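Local coordinates for cell division protein SepF (Methanobrevibacter smithii, PDB 7AL1), which anchors FtsZ to the membrane during archaeal cell division, given here as its C-terminal domain, at the interface of chains A and B. Sequence-based numbering; all coordinates share one arbitrary frame. Chains: chain A/B, Cell division protein SepF.

The interface of chains A and B. Residues chain A 14, 38, 40, 85, 91; chain B 14, 38, 85, 91.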
# COMPACT_ATOMS: atom_id res chain seq x y z
N ILE A 14 -4.67 0.94 -8.39
CA ILE A 14 -4.08 0.11 -7.37
C ILE A 14 -5.19 -0.74 -6.78
O ILE A 14 -6.17 -0.21 -6.25
CB ILE A 14 -3.40 0.93 -6.27
CG1 ILE A 14 -2.23 1.71 -6.87
CG2 ILE A 14 -2.94 -0.02 -5.18
CD1 ILE A 14 -1.63 2.72 -5.90
N PRO A 38 -0.51 -2.42 -9.56
CA PRO A 38 -0.08 -2.84 -8.23
C PRO A 38 -1.26 -3.42 -7.45
O PRO A 38 -2.42 -3.03 -7.65
CB PRO A 38 0.40 -1.53 -7.59
CG PRO A 38 0.66 -0.60 -8.73
CD PRO A 38 -0.35 -0.97 -9.79
N ILE A 40 -2.33 -4.32 -3.41
CA ILE A 40 -2.14 -4.42 -1.96
C ILE A 40 -2.92 -5.65 -1.52
O ILE A 40 -4.15 -5.66 -1.56
CB ILE A 40 -2.57 -3.15 -1.22
CG1 ILE A 40 -1.69 -1.96 -1.67
CG2 ILE A 40 -2.45 -3.39 0.27
CD1 ILE A 40 -2.17 -0.60 -1.19
N ILE A 85 2.50 -5.38 -0.63
CA ILE A 85 2.29 -4.72 -1.91
C ILE A 85 3.09 -5.40 -3.00
O ILE A 85 4.30 -5.62 -2.84
CB ILE A 85 2.57 -3.21 -1.88
CG1 ILE A 85 2.17 -2.61 -3.24
CG2 ILE A 85 3.98 -2.89 -1.49
CD1 ILE A 85 1.95 -1.14 -3.25
N VAL A 91 6.18 0.11 -12.27
CA VAL A 91 5.80 0.90 -11.11
C VAL A 91 6.81 0.58 -10.01
O VAL A 91 6.73 -0.48 -9.38
CB VAL A 91 4.37 0.59 -10.62
CG1 VAL A 91 4.08 1.37 -9.35
CG2 VAL A 91 3.35 0.89 -11.72
N ILE B 14 5.60 4.51 -6.43
CA ILE B 14 4.86 4.51 -5.18
C ILE B 14 5.87 4.73 -4.07
O ILE B 14 6.81 3.95 -3.91
CB ILE B 14 4.10 3.21 -4.96
CG1 ILE B 14 3.04 3.04 -6.05
CG2 ILE B 14 3.49 3.24 -3.58
CD1 ILE B 14 2.38 1.68 -6.03
N PRO B 38 1.46 8.00 -5.60
CA PRO B 38 0.88 7.48 -4.37
C PRO B 38 1.93 7.37 -3.28
O PRO B 38 3.12 7.15 -3.55
CB PRO B 38 0.38 6.08 -4.79
CG PRO B 38 0.29 6.13 -6.28
CD PRO B 38 1.38 7.05 -6.72
N ILE B 85 -2.63 4.61 2.73
CA ILE B 85 -2.26 4.92 1.36
C ILE B 85 -2.96 6.18 0.89
O ILE B 85 -4.19 6.29 1.01
CB ILE B 85 -2.47 3.76 0.37
CG1 ILE B 85 -1.90 4.18 -1.00
CG2 ILE B 85 -3.90 3.33 0.31
CD1 ILE B 85 -1.63 3.04 -1.94
N VAL B 91 -4.78 8.10 -10.01
CA VAL B 91 -4.49 6.73 -9.61
C VAL B 91 -5.63 6.31 -8.69
O VAL B 91 -5.67 6.71 -7.51
CB VAL B 91 -3.14 6.60 -8.88
CG1 VAL B 91 -2.96 5.16 -8.39
CG2 VAL B 91 -1.99 7.03 -9.79
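A:Ile14 inserts its side chain between B:Val91, B:Pro38 and B:Ile85, and B:Ile14 does the same on chain A. The contact is an apolar patch of a two-fold symmetric interface. CB of A:Ile14 stays back on its own side. The branch methyl A:Ile14 CG2 also points into its own chain, 4.1 Å from A:Ile40 CD1. The long branch does the crossing. CG1 stands anti to the carbonyl carbon (chi1 -64°), and the chain runs on extended to CD1 (chi2 171°). This carries the tip away from the strand and into the partner. A:Ile14 CG1 meets the methyl B:Val91 CG1 at 3.8 Å. A:Ile14 CD1 lies 3.7 Å from that same B:Val91 CG1, so the methyl rests against the last two carbons of the branch. The isoleucine and valine side chains meet at a slant.

A:Ile14 CD1 also reaches the ring of B:Pro38, where B:Pro38 CG is the nearest atom at 3.9 Å. As a third neighbour, B:Ile85 CD1 lies 4.0 Å from A:Ile14 CD1. B:Ile85 CD1 meets A:Ile40 CD1 tip to tip at 3.8 Å. It therefore bridges two isoleucines of chain A. B:Ile85 reaches this point by an extended arm, with CG1 anti to the backbone N (chi1 -174°). Near the symmetry axis A:Ile14 CD1 and B:Ile14 CD1 approach each other at 4.1 Å.

The hidden surface is greatest for A:Ile14 and B:Ile14, at 51 and 53 Å². A:Pro38, B:Pro38, A:Val91 and B:Val91 contribute little area but supply the walls around each inserted tip. The patch probably helps hold a SepF dimer together.

A:Ile14 lies on strand 13-17, A:Ile40 on strand 39-42 and A:Ile85 on strand 81-87. A:Pro38 just precedes strand 39-42, and A:Val91 leads into strand 92-95. The patch thus joins the sheet faces of the two chains, with the long helices on the outer sides.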